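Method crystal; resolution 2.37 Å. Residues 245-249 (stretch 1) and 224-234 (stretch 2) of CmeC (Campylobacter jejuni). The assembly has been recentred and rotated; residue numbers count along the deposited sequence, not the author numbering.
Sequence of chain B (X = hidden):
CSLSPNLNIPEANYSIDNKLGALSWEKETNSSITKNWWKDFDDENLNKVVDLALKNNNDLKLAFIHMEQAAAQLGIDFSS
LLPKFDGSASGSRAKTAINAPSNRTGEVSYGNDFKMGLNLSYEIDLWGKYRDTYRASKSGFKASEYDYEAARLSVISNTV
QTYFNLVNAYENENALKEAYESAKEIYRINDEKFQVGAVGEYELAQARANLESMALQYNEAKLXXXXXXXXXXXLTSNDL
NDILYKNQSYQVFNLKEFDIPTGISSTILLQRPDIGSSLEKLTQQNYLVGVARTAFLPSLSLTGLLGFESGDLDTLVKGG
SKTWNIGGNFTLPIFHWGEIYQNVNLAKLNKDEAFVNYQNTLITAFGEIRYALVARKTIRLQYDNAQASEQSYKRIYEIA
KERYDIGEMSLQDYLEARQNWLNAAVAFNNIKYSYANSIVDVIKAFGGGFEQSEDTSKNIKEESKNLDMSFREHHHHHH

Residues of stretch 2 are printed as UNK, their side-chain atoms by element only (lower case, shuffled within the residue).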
ATOM      1  N   TYR B 245      11.312   0.405 -28.166  1.00 50.74           N
ATOM      2  CA  TYR B 245      11.453  -0.345 -29.411  1.00 56.50           C
ATOM      3  C   TYR B 245      12.326  -1.599 -29.335  1.00 60.12           C
ATOM      4  O   TYR B 245      12.135  -2.532 -30.114  1.00 56.13           O
ATOM      5  CB  TYR B 245      11.995   0.584 -30.503  1.00 45.44           C
ATOM      6  CG  TYR B 245      11.179   1.845 -30.679  1.00 38.98           C
ATOM      7  CD1 TYR B 245       9.884   1.794 -31.184  1.00 36.33           C
ATOM      8  CD2 TYR B 245      11.702   3.088 -30.342  1.00 44.63           C
ATOM      9  CE1 TYR B 245       9.134   2.945 -31.343  1.00 52.31           C
ATOM     10  CE2 TYR B 245      10.960   4.243 -30.500  1.00 38.96           C
ATOM     11  CZ  TYR B 245       9.677   4.166 -31.001  1.00 45.64           C
ATOM     12  OH  TYR B 245       8.933   5.313 -31.161  1.00 52.03           O
ATOM     13  N   LYS B 246      13.278  -1.632 -28.409  1.00 54.57           N
ATOM     14  CA  LYS B 246      14.223  -2.745 -28.360  1.00 51.99           C
ATOM     15  C   LYS B 246      13.661  -3.999 -27.689  1.00 62.55           C
ATOM     16  O   LYS B 246      12.646  -3.949 -26.996  1.00 65.47           O
ATOM     17  CB  LYS B 246      15.506  -2.321 -27.648  1.00 58.80           C
ATOM     18  CG  LYS B 246      16.367  -1.362 -28.447  1.00 69.80           C
ATOM     19  CD  LYS B 246      17.804  -1.390 -27.962  1.00 68.55           C
ATOM     20  CE  LYS B 246      18.720  -0.640 -28.913  1.00 87.86           C
ATOM     21  NZ  LYS B 246      20.124  -1.123 -28.818  1.00 99.48           N
ATOM     22  N   ASN B 247      14.337  -5.123 -27.910  1.00 68.11           N
ATOM     23  CA  ASN B 247      13.965  -6.389 -27.290  1.00 61.15           C
ATOM     24  C   ASN B 247      15.061  -6.887 -26.352  1.00 60.04           C
ATOM     25  O   ASN B 247      15.929  -6.120 -25.939  1.00 66.89           O
ATOM     26  CB  ASN B 247      13.665  -7.445 -28.355  1.00 72.11           C
ATOM     27  CG  ASN B 247      12.565  -7.018 -29.305  1.00 79.56           C
ATOM     28  OD1 ASN B 247      11.380  -7.122 -28.988  1.00 78.27           O
ATOM     29  ND2 ASN B 247      12.952  -6.541 -30.483  1.00 89.98           N
ATOM     30  N   GLN B 248      15.023  -8.173 -26.022  1.00 63.47           N
ATOM     31  CA  GLN B 248      15.983  -8.739 -25.082  1.00 59.85           C
ATOM     32  C   GLN B 248      16.575 -10.053 -25.579  1.00 57.23           C
ATOM     33  O   GLN B 248      15.859 -11.039 -25.764  1.00 57.94           O
ATOM     34  CB  GLN B 248      15.324  -8.951 -23.716  1.00 61.85           C
ATOM     35  CG  GLN B 248      16.231  -9.607 -22.686  1.00 49.95           C
ATOM     36  CD  GLN B 248      17.416  -8.739 -22.310  1.00 57.24           C
ATOM     37  OE1 GLN B 248      17.291  -7.523 -22.172  1.00 66.01           O
ATOM     38  NE2 GLN B 248      18.578  -9.363 -22.148  1.00 51.44           N
ATOM     39  N   SER B 249      17.887 -10.057 -25.798  1.00 56.57           N
ATOM     40  CA  SER B 249      18.607 -11.282 -26.122  1.00 48.30           C
ATOM     41  C   SER B 249      18.639 -12.179 -24.891  1.00 61.01           C
ATOM     42  O   SER B 249      18.758 -11.690 -23.769  1.00 60.51           O
ATOM     43  CB  SER B 249      20.029 -10.971 -26.595  1.00 51.03           C
ATOM     44  OG  SER B 249      20.022 -10.140 -27.742  1.00 72.13           O
ATOM     45  N   UNK B 224       1.652 -12.140 -23.867  1.00 50.11           N
ATOM     46  CA  UNK B 224       2.267 -12.543 -22.611  1.00 51.94           C
ATOM     47  C   UNK B 224       3.762 -12.247 -22.609  1.00 58.80           C
ATOM     48  O   UNK B 224       4.349 -11.946 -21.571  1.00 51.59           O
ATOM     49  o   UNK B 224       2.113 -14.360 -19.988  1.00 77.70           O
ATOM     50  c   UNK B 224       2.022 -14.031 -22.357  1.00 44.53           C
ATOM     51  c   UNK B 224       2.666 -14.521 -21.076  1.00 60.84           C
ATOM     52  n   UNK B 224       3.839 -15.132 -21.200  1.00 54.68           N
ATOM     53  N   UNK B 225       4.368 -12.331 -23.788  1.00 53.04           N
ATOM     54  CA  UNK B 225       5.788 -12.053 -23.950  1.00 54.36           C
ATOM     55  C   UNK B 225       6.062 -10.558 -23.819  1.00 57.84           C
ATOM     56  O   UNK B 225       7.043 -10.147 -23.198  1.00 56.21           O
ATOM     57  c   UNK B 225       7.782 -12.500 -25.515  1.00 44.61           C
ATOM     58  c   UNK B 225       6.277 -12.577 -25.303  1.00 47.78           C
ATOM     59  c   UNK B 225       8.193 -11.225 -26.244  1.00 60.75           C
ATOM     60  c   UNK B 225       7.432 -11.052 -27.550  1.00 61.75           C
ATOM     61  n   UNK B 225       7.916  -9.879 -28.329  1.00 72.82           N
ATOM     62  N   UNK B 226       5.188  -9.750 -24.410  1.00 54.08           N
ATOM     63  CA  UNK B 226       5.322  -8.300 -24.354  1.00 55.20           C
ATOM     64  C   UNK B 226       5.141  -7.772 -22.936  1.00 66.79           C
ATOM     65  O   UNK B 226       5.708  -6.740 -22.575  1.00 61.45           O
ATOM     66  c   UNK B 226       5.921  -6.820 -27.058  1.00 61.97           C
ATOM     67  c   UNK B 226       4.711  -7.684 -26.756  1.00 67.40           C
ATOM     68  o   UNK B 226       6.061  -5.749 -26.429  1.00 70.68           O
ATOM     69  o   UNK B 226       6.733  -7.211 -27.922  1.00 72.04           O
ATOM     70  c   UNK B 226       4.315  -7.634 -25.291  1.00 44.00           C
ATOM     71  N   UNK B 227       4.349  -8.482 -22.138  1.00 58.41           N
ATOM     72  CA  UNK B 227       4.093  -8.080 -20.759  1.00 59.39           C
ATOM     73  C   UNK B 227       5.335  -8.208 -19.886  1.00 58.55           C
ATOM     74  O   UNK B 227       5.592  -7.362 -19.027  1.00 66.55           O
ATOM     75  o   UNK B 227       1.889  -7.474 -18.569  1.00 78.74           O
ATOM     76  c   UNK B 227       2.955  -8.909 -20.162  1.00 55.98           C
ATOM     77  c   UNK B 227       2.589  -8.470 -18.756  1.00 65.31           C
ATOM     78  n   UNK B 227       3.058  -9.212 -17.760  1.00 66.20           N
ATOM     79  N   UNK B 228       6.100  -9.271 -20.109  1.00 55.46           N
ATOM     80  CA  UNK B 228       7.311  -9.521 -19.337  1.00 60.76           C
ATOM     81  C   UNK B 228       8.504  -8.773 -19.917  1.00 62.31           C
ATOM     82  O   UNK B 228       9.489  -8.529 -19.222  1.00 53.76           O
ATOM     83  c   UNK B 228       5.748 -12.658 -18.769  1.00 50.53           C
ATOM     84  c   UNK B 228       6.013 -12.262 -16.051  1.00 47.42           C
ATOM     85  o   UNK B 228       4.257 -13.818 -15.649  1.00 69.16           O
ATOM     86  c   UNK B 228       6.709 -11.767 -18.308  1.00 56.17           C
ATOM     87  c   UNK B 228       5.067 -13.140 -16.531  1.00 56.10           C
ATOM     88  c   UNK B 228       6.827 -11.583 -16.937  1.00 41.47           C
ATOM     89  c   UNK B 228       4.930 -13.344 -17.889  1.00 53.56           C
ATOM     90  c   UNK B 228       7.605 -11.020 -19.271  1.00 44.62           C
ATOM     91  N   UNK B 229       8.415  -8.413 -21.194  1.00 53.60           N
ATOM     92  CA  UNK B 229       9.441  -7.586 -21.815  1.00 56.05           C
ATOM     93  C   UNK B 229       9.379  -6.188 -21.212  1.00 58.85           C
ATOM     94  O   UNK B 229      10.405  -5.611 -20.850  1.00 53.65           O
ATOM     95  c   UNK B 229      10.290  -7.162 -25.598  1.00 65.06           C
ATOM     96  c   UNK B 229      11.725  -6.982 -23.551  1.00 53.00           C
ATOM     97  c   UNK B 229       9.260  -7.525 -23.332  1.00 51.59           C
ATOM     98  c   UNK B 229      10.526  -7.676 -24.185  1.00 56.14           C
ATOM     99  N   UNK B 230       8.164  -5.656 -21.106  1.00 51.08           N
ATOM    100  CA  UNK B 230       7.936  -4.363 -20.471  1.00 54.94           C
ATOM    101  C   UNK B 230       8.434  -4.363 -19.032  1.00 63.69           C
ATOM    102  O   UNK B 230       9.082  -3.416 -18.588  1.00 52.57           O
ATOM    103  c   UNK B 230       4.544  -2.915 -19.265  1.00 58.66           C
ATOM    104  c   UNK B 230       6.449  -4.004 -20.503  1.00 51.40           C
ATOM    105  c   UNK B 230       4.173  -1.996 -18.110  1.00 60.80           C
ATOM    106  n   UNK B 230       2.713  -2.030 -17.815  1.00 74.52           N
ATOM    107  c   UNK B 230       6.048  -2.934 -19.495  1.00 64.50           C
ATOM    108  N   UNK B 231       8.125  -5.437 -18.311  1.00 50.51           N
ATOM    109  CA  UNK B 231       8.521  -5.576 -16.914  1.00 54.26           C
ATOM    110  C   UNK B 231      10.037  -5.551 -16.750  1.00 56.26           C
ATOM    111  O   UNK B 231      10.555  -4.988 -15.789  1.00 55.63           O
ATOM    112  c   UNK B 231       7.947  -6.858 -16.329  1.00 40.26           C
ATOM    113  N   UNK B 232      10.746  -6.154 -17.697  1.00 52.69           N
ATOM    114  CA  UNK B 232      12.202  -6.209 -17.631  1.00 58.57           C
ATOM    115  C   UNK B 232      12.825  -4.855 -17.974  1.00 53.06           C
ATOM    116  O   UNK B 232      13.834  -4.461 -17.387  1.00 53.09           O
ATOM    117  c   UNK B 232      14.702  -8.547 -19.522  1.00 46.26           C
ATOM    118  c   UNK B 232      14.242  -7.567 -18.456  1.00 54.06           C
ATOM    119  c   UNK B 232      12.741  -7.291 -18.567  1.00 35.08           C
ATOM    120  c   UNK B 232      14.585  -8.076 -17.064  1.00 42.31           C
ATOM    121  N   UNK B 233      12.213  -4.147 -18.920  1.00 50.31           N
ATOM    122  CA  UNK B 233      12.689  -2.829 -19.330  1.00 53.77           C
ATOM    123  C   UNK B 233      12.588  -1.819 -18.190  1.00 51.02           C
ATOM    124  O   UNK B 233      13.525  -1.065 -17.932  1.00 46.84           O
ATOM    125  n   UNK B 233      15.266  -3.879 -23.886  1.00 54.58           N
ATOM    126  c   UNK B 233      11.900  -2.328 -20.541  1.00 42.96           C
ATOM    127  c   UNK B 233      13.821  -3.824 -23.531  1.00 68.97           C
ATOM    128  c   UNK B 233      12.135  -3.124 -21.812  1.00 55.80           C
ATOM    129  c   UNK B 233      13.592  -3.076 -22.229  1.00 59.30           C
ATOM    130  N   UNK B 234      11.443  -1.813 -17.515  1.00 42.55           N
ATOM    131  CA  UNK B 234      11.196  -0.896 -16.407  1.00 53.77           C
ATOM    132  C   UNK B 234      12.181  -1.142 -15.263  1.00 53.93           C
ATOM    133  O   UNK B 234      12.571  -0.215 -14.550  1.00 61.43           O
ATOM    134  c   UNK B 234       9.741  -1.028 -15.893  1.00 55.22           C
ATOM    135  c   UNK B 234       9.521  -0.194 -14.642  1.00 67.81           C
ATOM    136  c   UNK B 234       8.752  -0.597 -16.980  1.00 58.23           C
ATOM    137  c   UNK B 234       7.303  -0.597 -16.530  1.00 52.81           C
TER

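Position 224 carries two carbons, the second bearing one oxygen and one nitrogen, and lies far from stretch 1: an amide, Asn224. Position 225 has four carbons in a row ending in a nitrogen that reaches to 4.5 Å from Asn247 OD1, too far for a hydrogen bond; this is Lys225. At 226 three carbons end in two oxygens, a carboxylate, whose nearest approach to stretch 1 is beyond contact range although the end of the side chain comes nearer, hence Glu226. Its OE2 lies 2.9 Å from Lys225 NZ, a salt bridge between neighbours.

Position 227 repeats the pattern of two carbons with one oxygen and one nitrogen, out of reach of stretch 1: Asn227. Position 228, also out of reach, shows one carbon leading to a six-carbon ring with an oxygen on it, so it is Tyr228.

Position 229 has four carbons forked at the second, and its CA-to-CB bond points toward stretch 1. One terminal carbon comes 3.6 Å from Asn247 OD1 and the other lies 4.1 Å from Gln248 CB. This is Leu229, the two carbons being CD1 and CD2 respectively.

Position 230 is an unbranched row of four carbons ending in nitrogen, with every chi angle t and no contact: Lys230. A single carbon at 231, likewise remote, identifies Ala231. Position 232 again has four carbons forked at the second, one terminal carbon packed 3.7 Å from Gln248 CG: Leu232, the carbon being CD2.

At 233 four carbons in a row end in a nitrogen. CA-to-CB points sideways, but the end of the chain comes nearer: the nitrogen donates a hydrogen bond to Asn247 O at 3.1 Å, and the carbon before it approaches Lys246 O to 3.7 Å. This is Lys233, with NZ and CE making these approaches. Position 234, out of reach, has four carbons forked at the first, one arm two carbons long, which defines Ile234.

The contact is small, burying 265 Å² over both sides, and its spacing follows the helix: from 225 to 229 is four residues, and from 229 to 232 and 233 three and four, so all four lie on one side. Leu229 N to Lys225 O and Lys233 N to Leu229 O, both 3.0 Å, are regular i to i+4 bonds of the helix that presents these residues. Against it, stretch 1 runs as irregular chain, with the CA atoms of Asn247 and Leu229 7.2 Å apart. The two leucines pack against the aliphatic part of Gln248. Lys233 supplies the sole hydrogen bond across the contact; its acceptor is a backbone carbonyl, so the bond does not involve the side chain of Asn247.

Stretch 2, residues 224-234: NKENYLKALKI
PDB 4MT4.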